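Local coordinates for pyrroline-5-carboxylate reductase catalytic N-terminal domain-containing protein (Sinorhizobium meliloti, PDB 4HUJ), which is of unknown function but probably binds a dinucleotide cofactor such as NAD(P) and may act as an oxidoreductase, at residues P160-N174 / I186-L199. Sequence-based numbering, arbitrary orientation.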
loop_
_atom_site.group_PDB
_atom_site.type_symbol
_atom_site.label_atom_id
_atom_site.label_comp_id
_atom_site.label_asym_id
_atom_site.label_seq_id
_atom_site.Cartn_x
_atom_site.Cartn_y
_atom_site.Cartn_z
ATOM N N PRO A 160 -12.172 -8.668 6.329
ATOM C CA PRO A 160 -11.647 -8.107 7.579
ATOM C C PRO A 160 -12.614 -8.142 8.765
ATOM O O PRO A 160 -12.173 -8.002 9.905
ATOM C CB PRO A 160 -11.318 -6.658 7.208
ATOM C CG PRO A 160 -12.197 -6.350 6.047
ATOM C CD PRO A 160 -12.322 -7.634 5.284
ATOM N N ASP A 161 -13.911 -8.314 8.505
ATOM C CA ASP A 161 -14.914 -8.396 9.575
ATOM C C ASP A 161 -15.066 -9.833 10.078
ATOM O O ASP A 161 -15.538 -10.704 9.342
ATOM C CB ASP A 161 -16.269 -7.851 9.096
ATOM C CG ASP A 161 -17.315 -7.785 10.212
ATOM O OD1 ASP A 161 -16.940 -7.729 11.405
ATOM O OD2 ASP A 161 -18.524 -7.783 9.891
ATOM N N LYS A 162 -14.665 -10.073 11.329
ATOM C CA LYS A 162 -14.720 -11.415 11.913
ATOM C C LYS A 162 -15.724 -11.526 13.059
ATOM O O LYS A 162 -15.425 -12.109 14.111
ATOM C CB LYS A 162 -13.332 -11.879 12.367
ATOM C CG LYS A 162 -12.318 -11.959 11.248
ATOM C CD LYS A 162 -11.654 -13.329 11.208
ATOM C CE LYS A 162 -10.485 -13.356 10.232
ATOM N NZ LYS A 162 -10.742 -12.589 8.973
ATOM N N GLY A 163 -16.913 -10.964 12.845
ATOM C CA GLY A 163 -17.995 -11.021 13.823
ATOM C C GLY A 163 -17.743 -10.165 15.046
ATOM O O GLY A 163 -18.451 -9.187 15.279
ATOM N N THR A 164 -16.741 -10.546 15.835
ATOM C CA THR A 164 -16.364 -9.798 17.031
ATOM C C THR A 164 -15.020 -9.107 16.792
ATOM O O THR A 164 -14.037 -9.360 17.494
ATOM C CB THR A 164 -16.326 -10.707 18.296
ATOM O OG1 THR A 164 -17.581 -11.387 18.442
ATOM C CG2 THR A 164 -16.052 -9.895 19.574
ATOM N N GLY A 165 -14.981 -8.248 15.778
ATOM C CA GLY A 165 -13.807 -7.418 15.530
ATOM C C GLY A 165 -13.417 -7.274 14.073
ATOM O O GLY A 165 -13.742 -8.123 13.235
ATOM N N SER A 166 -12.710 -6.189 13.781
ATOM C CA SER A 166 -12.183 -5.929 12.447
ATOM C C SER A 166 -10.669 -6.074 12.454
ATOM O O SER A 166 -10.008 -5.637 13.397
ATOM C CB SER A 166 -12.569 -4.527 11.978
ATOM O OG SER A 166 -13.979 -4.410 11.868
ATOM N N ARG A 167 -10.141 -6.685 11.397
ATOM C CA ARG A 167 -8.702 -6.890 11.238
ATOM C C ARG A 167 -7.949 -5.561 11.316
ATOM O O ARG A 167 -8.316 -4.589 10.657
ATOM C CB ARG A 167 -8.417 -7.603 9.909
ATOM C CG ARG A 167 -6.943 -7.961 9.654
ATOM C CD ARG A 167 -6.394 -8.911 10.730
ATOM N NE ARG A 167 -7.031 -10.233 10.698
ATOM C CZ ARG A 167 -7.177 -11.028 11.761
ATOM N NH1 ARG A 167 -6.757 -10.644 12.963
ATOM N NH2 ARG A 167 -7.756 -12.215 11.628
ATOM N N VAL A 168 -6.886 -5.536 12.118
ATOM C CA VAL A 168 -6.126 -4.314 12.354
ATOM C C VAL A 168 -5.045 -4.107 11.303
ATOM O O VAL A 168 -4.260 -5.020 11.013
ATOM C CB VAL A 168 -5.481 -4.307 13.765
ATOM C CG1 VAL A 168 -4.510 -3.128 13.932
ATOM C CG2 VAL A 168 -6.563 -4.265 14.833
ATOM N N LEU A 169 -5.022 -2.897 10.749
ATOM C CA LEU A 169 -3.914 -2.441 9.913
ATOM C C LEU A 169 -3.260 -1.238 10.568
ATOM O O LEU A 169 -3.861 -0.162 10.666
ATOM C CB LEU A 169 -4.384 -2.090 8.495
ATOM C CG LEU A 169 -4.578 -3.257 7.523
ATOM C CD1 LEU A 169 -5.174 -2.767 6.211
ATOM C CD2 LEU A 169 -3.268 -4.002 7.264
ATOM N N PHE A 170 -2.032 -1.425 11.038
ATOM C CA PHE A 170 -1.229 -0.310 11.532
ATOM C C PHE A 170 -0.756 0.583 10.381
ATOM O O PHE A 170 -0.495 0.109 9.272
ATOM C CB PHE A 170 -0.031 -0.820 12.348
ATOM C CG PHE A 170 -0.423 -1.547 13.602
ATOM C CD1 PHE A 170 -0.882 -0.841 14.714
ATOM C CD2 PHE A 170 -0.358 -2.940 13.669
ATOM C CE1 PHE A 170 -1.260 -1.509 15.882
ATOM C CE2 PHE A 170 -0.733 -3.625 14.834
ATOM C CZ PHE A 170 -1.178 -2.907 15.944
ATOM N N LEU A 171 -0.675 1.884 10.641
ATOM C CA LEU A 171 -0.100 2.827 9.675
ATOM C C LEU A 171 0.709 3.879 10.411
ATOM O O LEU A 171 0.588 4.026 11.626
ATOM C CB LEU A 171 -1.180 3.489 8.805
ATOM C CG LEU A 171 -2.099 4.519 9.477
ATOM C CD1 LEU A 171 -2.517 5.584 8.481
ATOM C CD2 LEU A 171 -3.326 3.840 10.089
ATOM N N SER A 172 1.547 4.597 9.670
ATOM C CA SER A 172 2.379 5.637 10.246
ATOM C C SER A 172 2.862 6.550 9.130
ATOM O O SER A 172 2.725 6.230 7.948
ATOM C CB SER A 172 3.570 5.042 11.004
ATOM O OG SER A 172 4.280 4.109 10.205
ATOM N N GLY A 173 3.424 7.687 9.508
ATOM C CA GLY A 173 3.825 8.687 8.525
ATOM C C GLY A 173 3.962 10.054 9.164
ATOM O O GLY A 173 3.371 10.326 10.216
ATOM N N ASN A 174 4.734 10.917 8.512
ATOM C CA ASN A 174 5.091 12.213 9.087
ATOM C C ASN A 174 4.029 13.297 8.923
ATOM O O ASN A 174 4.066 14.325 9.617
ATOM C CB ASN A 174 6.426 12.680 8.516
ATOM C CG ASN A 174 7.563 11.744 8.850
ATOM O OD1 ASN A 174 7.518 11.010 9.842
ATOM N ND2 ASN A 174 8.595 11.754 8.016
ATOM N N ILE A 186 -8.462 2.707 4.787
ATOM C CA ILE A 186 -8.394 1.466 5.558
ATOM C C ILE A 186 -9.746 1.128 6.188
ATOM O O ILE A 186 -10.213 -0.011 6.099
ATOM C CB ILE A 186 -7.255 1.527 6.611
ATOM C CG1 ILE A 186 -5.895 1.433 5.901
ATOM C CG2 ILE A 186 -7.406 0.419 7.658
ATOM C CD1 ILE A 186 -4.678 1.820 6.762
ATOM N N SER A 187 -10.376 2.132 6.799
ATOM C CA SER A 187 -11.704 1.976 7.401
ATOM C C SER A 187 -12.758 1.616 6.364
ATOM O O SER A 187 -13.611 0.755 6.609
ATOM C CB SER A 187 -12.115 3.261 8.130
ATOM O OG SER A 187 -11.380 3.413 9.330
ATOM N N SER A 188 -12.679 2.265 5.206
ATOM C CA SER A 188 -13.615 2.027 4.108
ATOM C C SER A 188 -13.479 0.623 3.536
ATOM O O SER A 188 -14.459 0.040 3.080
ATOM C CB SER A 188 -13.436 3.068 3.003
ATOM O OG SER A 188 -13.879 4.337 3.446
ATOM N N LEU A 189 -12.257 0.091 3.564
ATOM C CA LEU A 189 -11.988 -1.284 3.152
ATOM C C LEU A 189 -12.455 -2.323 4.177
ATOM O O LEU A 189 -12.400 -3.519 3.909
ATOM C CB LEU A 189 -10.490 -1.469 2.860
ATOM C CG LEU A 189 -9.885 -0.730 1.663
ATOM C CD1 LEU A 189 -8.372 -0.869 1.679
ATOM C CD2 LEU A 189 -10.444 -1.238 0.339
ATOM N N GLY A 190 -12.905 -1.866 5.348
ATOM C CA GLY A 190 -13.419 -2.760 6.397
ATOM C C GLY A 190 -12.437 -3.133 7.497
ATOM O O GLY A 190 -12.775 -3.874 8.430
ATOM N N PHE A 191 -11.214 -2.634 7.381
ATOM C CA PHE A 191 -10.186 -2.849 8.397
ATOM C C PHE A 191 -10.269 -1.790 9.491
ATOM O O PHE A 191 -10.943 -0.765 9.340
ATOM C CB PHE A 191 -8.795 -2.824 7.753
ATOM C CG PHE A 191 -8.543 -3.960 6.804
ATOM C CD1 PHE A 191 -8.980 -3.891 5.482
ATOM C CD2 PHE A 191 -7.841 -5.086 7.219
ATOM C CE1 PHE A 191 -8.737 -4.932 4.593
ATOM C CE2 PHE A 191 -7.595 -6.146 6.333
ATOM C CZ PHE A 191 -8.045 -6.066 5.021
ATOM N N ALA A 192 -9.571 -2.042 10.595
ATOM C CA ALA A 192 -9.454 -1.069 11.671
ATOM C C ALA A 192 -8.073 -0.416 11.593
ATOM O O ALA A 192 -7.067 -1.085 11.838
ATOM C CB ALA A 192 -9.637 -1.748 13.006
ATOM N N PRO A 193 -8.016 0.882 11.236
ATOM C CA PRO A 193 -6.724 1.550 11.184
ATOM C C PRO A 193 -6.239 1.898 12.587
ATOM O O PRO A 193 -7.038 2.293 13.451
ATOM C CB PRO A 193 -7.011 2.817 10.372
ATOM C CG PRO A 193 -8.439 3.123 10.646
ATOM C CD PRO A 193 -9.122 1.786 10.857
ATOM N N VAL A 194 -4.946 1.703 12.828
ATOM C CA VAL A 194 -4.317 2.220 14.039
ATOM C C VAL A 194 -3.101 3.028 13.615
ATOM O O VAL A 194 -2.105 2.468 13.154
ATOM C CB VAL A 194 -3.908 1.110 15.044
ATOM C CG1 VAL A 194 -3.227 1.732 16.262
ATOM C CG2 VAL A 194 -5.131 0.287 15.489
ATOM N N ASP A 195 -3.200 4.346 13.770
ATOM C CA ASP A 195 -2.131 5.271 13.403
ATOM C C ASP A 195 -1.115 5.395 14.541
ATOM O O ASP A 195 -1.408 5.987 15.590
ATOM C CB ASP A 195 -2.743 6.634 13.051
ATOM C CG ASP A 195 -1.720 7.652 12.575
ATOM O OD1 ASP A 195 -0.497 7.395 12.632
ATOM O OD2 ASP A 195 -2.155 8.740 12.145
ATOM N N LEU A 196 0.074 4.841 14.321
ATOM C CA LEU A 196 1.130 4.787 15.333
ATOM C C LEU A 196 1.896 6.093 15.475
ATOM O O LEU A 196 2.690 6.246 16.405
ATOM C CB LEU A 196 2.121 3.664 15.012
ATOM C CG LEU A 196 1.569 2.233 15.000
ATOM C CD1 LEU A 196 2.574 1.286 14.356
ATOM C CD2 LEU A 196 1.197 1.757 16.404
ATOM N N GLY A 197 1.671 7.020 14.550
ATOM C CA GLY A 197 2.365 8.301 14.555
ATOM C C GLY A 197 3.385 8.431 13.432
ATOM O O GLY A 197 3.156 7.953 12.323
ATOM N N THR A 198 4.508 9.083 13.729
ATOM C CA THR A 198 5.556 9.349 12.734
ATOM C C THR A 198 6.303 8.102 12.278
ATOM O O THR A 198 6.233 7.054 12.913
ATOM C CB THR A 198 6.616 10.347 13.256
ATOM O OG1 THR A 198 7.307 9.782 14.382
ATOM C CG2 THR A 198 5.975 11.661 13.636
ATOM N N LEU A 199 7.043 8.226 11.176
ATOM C CA LEU A 199 7.901 7.120 10.745
ATOM C C LEU A 199 8.960 6.784 11.791
ATOM O O LEU A 199 9.307 5.612 11.963
ATOM C CB LEU A 199 8.566 7.420 9.397
ATOM C CG LEU A 199 7.652 7.603 8.185
ATOM C CD1 LEU A 199 8.494 7.861 6.939
ATOM C CD2 LEU A 199 6.721 6.401 7.983
#
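Strands 166-173 and 192-195 pair in parallel, V168 beside A192 and F170 beside V194, in the mixed sheet where strand 166-173 also pairs antiparallel with strand 143-147. Backbone bonds run alternately across the pair, from A192 N to R167 O (2.8 Å) through to L196 N on L171 O, and G173 N then donates to G197 O. Helix 176-188 links the strands, making a beta-alpha-beta crossover. It ends in a Schellman motif at G190. Beyond it, the F191 ring is clamped between two CH-pi contacts. P160 CB sits over the centre of one face, 3.7 Å from the centroid of the F191 ring. L169 CD1 lies over the opposite face, displaced toward the rim, 3.6 Å from F191 CG. With an alanine in place of F191, P160 CB and L169 CD1 would probably lose the ring faces they meet, with a gap between them. I186 reaches the L169 side of the sheet from the helix, with its CG2 4.0 Å from L169 CB. On the other side, F170 and V194 lie alongside each other, and F170 CD1 meets V194 CB at 3.6 Å. L196 CD2 approaches the same ring obliquely, while V168 CG1 covers a face. D195 OD1 accepts from G197 N (2.9 Å) in an Asx turn. With CG anti to its own carbonyl carbon (chi1 -62°), N174 brings OD1 to the start of the next helix, where it accepts from L199 N at 3.1 Å. Next to it, T198 OG1 caps that helix through A201 N.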